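Local coordinates for protein periplasmic beta-glucosidase (Pseudomonas aeruginosa, PDB 6R5T) that probably hydrolyses terminal, non-reducing beta-D-glucosyl residues with release of beta-D-glucose, as a periplasmic enzyme of glycoside hydrolase family 3, at residues M121-M126 / L251-H256; V155-Y160 / K209-A214. The protein carries 1 engineered substitution. One frame throughout, in Å; residues are numbered along the deposited sequence. Where two conformers were deposited one is given.

Contact 1 of 2, residues M121-M126 / L251-H256; sequences MSFSPM and LTISNH. Engineered in segment 251-256: Asn255 (natural residue Asp). With BGC (beta-D-glucopyranose), chain C; GAL (beta-D-galactopyranose), chain B.
Ile253 sends its CD1 methyl into the angle between Met121 and Phe123, inside the TIM-like barrel of the family 3 N-terminal domain. The CA atoms of Phe123 and Ile253 are 9.6 Å apart, too far for neighbouring strands: strands 172-178 and 218-221 lie between 121-122 and 251-253 in the sheet, so the side chains meet across the barrel interior. Met121 and Ile253 reach toward each other tip to tip, with SD of Met121 3.9 Å from CD1 of Ile253. The thioether gets there because CG of Met121 is anti to the backbone N (chi1 176°) and chi2 is likewise extended. The same methyl lies near the plane of the Phe123 ring, at its edge, 4.2 Å from CE1. All three residues are buried, and only 110 Å² is shared between the segments, so other side chains complete this layer, among them Ala77 and Met220.

Beyond the apolar layer both segments enter the glycan pocket. CB of Phe123 is 3.4 Å from O2 of the glucose BGC, an oxygen that lies oblique to the Phe123 ring. Phe123 centres an inverse gamma turn, and its carbonyl accepts a hydrogen bond from Lys176, which also binds BGC. Asn255, engineered from the natural Asp, places OD1 3.3 Å from C5 of BGC, while its ND2 is held by the carbonyl of Val221. His256 CD2 lies 3.7 Å from C1 of the galactose GAL. Rotation of the Asn255 amide is further restrained from within its own segment: N of His256 donates to OD1 of Asn255 at 2.9 Å, in the carbonyl plane and on a lone pair.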
# COMPACT_ATOMS: atom_id res chain seq x y z
N MET A 121 -19.10 26.53 -15.14
CA MET A 121 -18.81 25.15 -14.68
C MET A 121 -17.54 25.15 -13.82
O MET A 121 -16.57 25.85 -14.13
CB MET A 121 -18.63 24.21 -15.86
CG MET A 121 -18.21 22.80 -15.42
SD MET A 121 -17.84 21.71 -16.83
CE MET A 121 -19.48 21.44 -17.45
N SER A 122 -17.57 24.37 -12.76
CA SER A 122 -16.35 24.04 -12.01
C SER A 122 -16.04 22.55 -12.15
O SER A 122 -16.93 21.72 -12.02
CB SER A 122 -16.45 24.42 -10.56
OG SER A 122 -15.20 24.11 -9.92
N PHE A 123 -14.74 22.27 -12.25
CA PHE A 123 -14.25 20.88 -12.10
C PHE A 123 -14.14 20.61 -10.60
O PHE A 123 -13.05 20.69 -10.03
CB PHE A 123 -12.92 20.76 -12.82
CG PHE A 123 -12.96 21.10 -14.29
CD1 PHE A 123 -13.95 20.61 -15.12
CD2 PHE A 123 -11.98 21.88 -14.83
CE1 PHE A 123 -13.93 20.94 -16.47
CE2 PHE A 123 -11.97 22.22 -16.16
CZ PHE A 123 -12.94 21.72 -16.97
N SER A 124 -15.26 20.33 -9.99
CA SER A 124 -15.45 20.22 -8.52
C SER A 124 -16.85 19.66 -8.32
O SER A 124 -17.69 19.89 -9.17
CB SER A 124 -15.28 21.58 -7.88
OG SER A 124 -15.38 21.60 -6.44
N PRO A 125 -17.16 18.93 -7.24
CA PRO A 125 -16.22 18.61 -6.14
C PRO A 125 -15.30 17.43 -6.49
O PRO A 125 -15.63 16.56 -7.27
CB PRO A 125 -17.18 18.20 -5.04
CG PRO A 125 -18.34 17.57 -5.75
CD PRO A 125 -18.50 18.43 -6.98
N MET A 126 -14.14 17.42 -5.85
CA MET A 126 -13.27 16.24 -5.79
C MET A 126 -13.72 15.37 -4.64
O MET A 126 -13.75 15.85 -3.52
CB MET A 126 -11.81 16.71 -5.62
CG MET A 126 -10.77 15.59 -5.71
SD MET A 126 -10.63 14.69 -4.17
CE MET A 126 -8.95 14.04 -4.34
N LEU A 251 -22.77 14.87 -18.93
CA LEU A 251 -21.60 15.01 -19.79
C LEU A 251 -20.38 14.34 -19.13
O LEU A 251 -20.06 14.67 -17.95
CB LEU A 251 -21.35 16.50 -19.98
CG LEU A 251 -20.15 16.86 -20.83
CD1 LEU A 251 -20.34 16.35 -22.25
CD2 LEU A 251 -19.93 18.37 -20.82
N THR A 252 -19.68 13.47 -19.85
CA THR A 252 -18.36 12.99 -19.38
C THR A 252 -17.25 13.80 -20.02
O THR A 252 -17.23 14.03 -21.26
CB THR A 252 -18.22 11.50 -19.62
OG1 THR A 252 -18.45 11.25 -21.01
CG2 THR A 252 -19.21 10.68 -18.81
N ILE A 253 -16.27 14.20 -19.24
CA ILE A 253 -15.16 15.04 -19.70
C ILE A 253 -13.87 14.28 -19.40
O ILE A 253 -13.68 13.88 -18.25
CB ILE A 253 -15.16 16.40 -19.01
CG1 ILE A 253 -16.52 17.07 -19.14
CG2 ILE A 253 -14.01 17.25 -19.50
CD1 ILE A 253 -16.64 18.41 -18.45
N SER A 254 -13.00 14.16 -20.39
CA SER A 254 -11.66 13.58 -20.18
C SER A 254 -10.85 14.53 -19.31
O SER A 254 -11.08 15.75 -19.20
CB SER A 254 -10.96 13.32 -21.46
OG SER A 254 -10.26 14.48 -21.86
N ASN A 255 -9.85 13.95 -18.69
CA ASN A 255 -8.85 14.77 -18.02
C ASN A 255 -7.86 15.29 -19.05
O ASN A 255 -7.92 15.02 -20.28
CB ASN A 255 -8.25 13.91 -16.90
CG ASN A 255 -8.01 14.67 -15.63
OD1 ASN A 255 -7.31 15.67 -15.68
ND2 ASN A 255 -8.58 14.16 -14.52
N HIS A 256 -6.87 15.98 -18.56
CA HIS A 256 -6.05 16.87 -19.39
C HIS A 256 -5.03 16.04 -20.18
O HIS A 256 -4.14 15.47 -19.56
CB HIS A 256 -5.42 17.87 -18.45
CG HIS A 256 -4.72 18.92 -19.18
ND1 HIS A 256 -3.58 18.68 -19.93
CD2 HIS A 256 -5.01 20.24 -19.33
CE1 HIS A 256 -3.21 19.80 -20.52
NE2 HIS A 256 -4.04 20.77 -20.14
C2 BGC C . -8.37 19.43 -12.93
C3 BGC C . -7.81 19.62 -14.35
C4 BGC C . -6.27 19.46 -14.22
C5 BGC C . -6.02 18.03 -13.70
C6 BGC C . -4.55 17.74 -13.47
C1 BGC C . -7.95 18.06 -12.40
O1 BGC C . -8.41 18.04 -11.08
O2 BGC C . -9.79 19.52 -12.84
O3 BGC C . -8.10 20.96 -14.79
O4 BGC C . -5.70 19.62 -15.53
O5 BGC C . -6.53 17.94 -12.41
O6 BGC C . -4.39 16.39 -13.02
C1 GAL B . -4.74 20.67 -15.68
C2 GAL B . -5.36 22.07 -15.43
C3 GAL B . -4.27 23.11 -15.70
C4 GAL B . -3.07 22.81 -14.76
C5 GAL B . -2.61 21.36 -15.00
C6 GAL B . -1.52 20.94 -14.02
O2 GAL B . -6.47 22.25 -16.29
O3 GAL B . -4.82 24.41 -15.38
O4 GAL B . -3.59 22.98 -13.42
O5 GAL B . -3.70 20.40 -14.77
O6 GAL B . -1.19 19.55 -14.25

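Contact 2 of 2, residues V155-Y160 / K209-A214; sequences VMVRAY and KAAVDA
Val157 straddles the end of the neighbouring segment with its two methyls, joining helix 146-161 to helix 206-213 on the outside of the TIM-like barrel. The close part is apolar: CG2 of Val157 is 3.9 Å from CB of Ala211, and CG1 is equally near CB of Ala214. With CG1 anti to the backbone N (chi1 170°) and CG2 beside that N, each branch serves a different alanine. The small alanine side chains are consistent with the close approach of the backbones, the CA atoms of Val157 and Ala211 being 6.2 Å apart. Underneath, the barrel strand 172-178 closes the layer, Ala173 touching Val157 and Val175 touching Ala211.

Toward solvent the contact thins to one long side chain. Arg158 is exposed; its chain bends at chi3 (-66°) and brings NH1 within 3.8 Å of CB of Ala214, the methyl lying oblique to the guanidinium plane. This is van der Waals contact with no polar bond between the segments. Farther round helix 206-213, Lys209 has a cation-pi partner in Trp246. It also makes an intrahelical salt bridge one turn along, its NZ lying 2.9 Å from OD2 of Asp213, on that oxygen's syn lone pair.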
# COMPACT_ATOMS: atom_id res chain seq x y z
N VAL A 155 -23.85 17.54 -1.08
CA VAL A 155 -24.00 18.94 -0.61
C VAL A 155 -23.32 19.93 -1.55
O VAL A 155 -23.89 20.97 -1.92
CB VAL A 155 -23.43 19.06 0.82
CG1 VAL A 155 -23.24 20.50 1.23
CG2 VAL A 155 -24.31 18.33 1.79
N MET A 156 -22.10 19.64 -1.98
CA MET A 156 -21.33 20.51 -2.86
C MET A 156 -22.06 20.64 -4.20
O MET A 156 -22.21 21.76 -4.69
CB MET A 156 -19.96 19.91 -3.14
CG MET A 156 -19.01 19.89 -1.93
SD MET A 156 -18.32 21.49 -1.55
CE MET A 156 -17.40 21.93 -3.02
N VAL A 157 -22.50 19.53 -4.76
CA VAL A 157 -23.22 19.60 -6.06
C VAL A 157 -24.47 20.48 -5.93
O VAL A 157 -24.70 21.35 -6.78
CB VAL A 157 -23.57 18.20 -6.54
CG1 VAL A 157 -24.52 18.24 -7.71
CG2 VAL A 157 -22.30 17.45 -6.89
N ARG A 158 -25.28 20.23 -4.92
CA ARG A 158 -26.53 21.02 -4.74
C ARG A 158 -26.23 22.48 -4.54
O ARG A 158 -26.98 23.37 -5.09
CB ARG A 158 -27.37 20.40 -3.64
CG ARG A 158 -27.95 19.04 -4.01
CD ARG A 158 -28.95 18.55 -2.98
NE ARG A 158 -28.32 18.28 -1.70
CZ ARG A 158 -27.80 17.11 -1.30
NH1 ARG A 158 -27.83 16.03 -2.07
NH2 ARG A 158 -27.26 17.05 -0.10
N ALA A 159 -25.19 22.81 -3.78
CA ALA A 159 -24.84 24.21 -3.49
C ALA A 159 -24.36 24.92 -4.76
O ALA A 159 -24.70 26.10 -4.97
CB ALA A 159 -23.84 24.24 -2.37
N TYR A 160 -23.57 24.25 -5.59
CA TYR A 160 -23.08 24.85 -6.84
C TYR A 160 -24.24 25.09 -7.79
O TYR A 160 -24.32 26.19 -8.39
CB TYR A 160 -22.05 23.95 -7.53
CG TYR A 160 -20.66 23.86 -6.92
CD1 TYR A 160 -20.02 24.93 -6.34
CD2 TYR A 160 -19.92 22.71 -7.07
CE1 TYR A 160 -18.72 24.88 -5.90
CE2 TYR A 160 -18.61 22.62 -6.59
CZ TYR A 160 -17.99 23.72 -6.04
OH TYR A 160 -16.70 23.67 -5.61
N LYS A 209 -21.42 8.32 -7.03
CA LYS A 209 -22.86 8.08 -7.17
C LYS A 209 -23.67 9.15 -6.44
O LYS A 209 -24.74 9.56 -6.94
CB LYS A 209 -23.22 6.67 -6.70
CG LYS A 209 -24.67 6.31 -6.96
CD LYS A 209 -24.96 4.89 -6.62
CE LYS A 209 -26.30 4.49 -7.17
NZ LYS A 209 -27.40 5.25 -6.53
N ALA A 210 -23.24 9.59 -5.26
CA ALA A 210 -23.95 10.65 -4.52
C ALA A 210 -23.99 11.93 -5.35
O ALA A 210 -25.03 12.65 -5.33
CB ALA A 210 -23.21 10.94 -3.23
N ALA A 211 -22.90 12.25 -6.06
CA ALA A 211 -22.87 13.45 -6.90
C ALA A 211 -23.88 13.27 -8.06
O ALA A 211 -24.62 14.21 -8.35
CB ALA A 211 -21.48 13.71 -7.41
N VAL A 212 -23.86 12.12 -8.71
CA VAL A 212 -24.79 11.81 -9.84
C VAL A 212 -26.23 11.93 -9.32
O VAL A 212 -27.10 12.63 -9.96
CB VAL A 212 -24.51 10.43 -10.42
CG1 VAL A 212 -25.61 10.00 -11.37
CG2 VAL A 212 -23.18 10.39 -11.12
N ASP A 213 -26.51 11.36 -8.14
CA ASP A 213 -27.89 11.37 -7.60
C ASP A 213 -28.30 12.77 -7.15
O ASP A 213 -29.52 13.06 -7.18
CB ASP A 213 -28.05 10.36 -6.48
CG ASP A 213 -27.95 8.94 -6.96
OD1 ASP A 213 -28.07 8.70 -8.15
OD2 ASP A 213 -27.76 8.06 -6.10
N ALA A 214 -27.33 13.66 -6.83
CA ALA A 214 -27.64 15.06 -6.46
C ALA A 214 -27.88 15.88 -7.73
O ALA A 214 -28.17 17.07 -7.59
CB ALA A 214 -26.54 15.68 -5.62

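How the contacts relate
Contacts 1 and 2 lie in the same family 3 N-terminal domain, their centres about 13 Å apart. Along the chain the order is 121-126, 155-160, 209-214, 251-256, so both segments of contact 2 fall between those of contact 1. Strand 121-122 leads on to helix 146-161, the next regular element. Contact 1 occupies the barrel interior and the sugar pocket, whereas contact 2 joins two helices of the outer layer. They meet directly: OG of Ser124 and OH of Tyr160 are 2.6 Å apart, probably hydrogen-bonded, and Pro125 packs on Met156 and Val157. The segment carrying pocket residue Phe123 is thus packed directly against the helical shell.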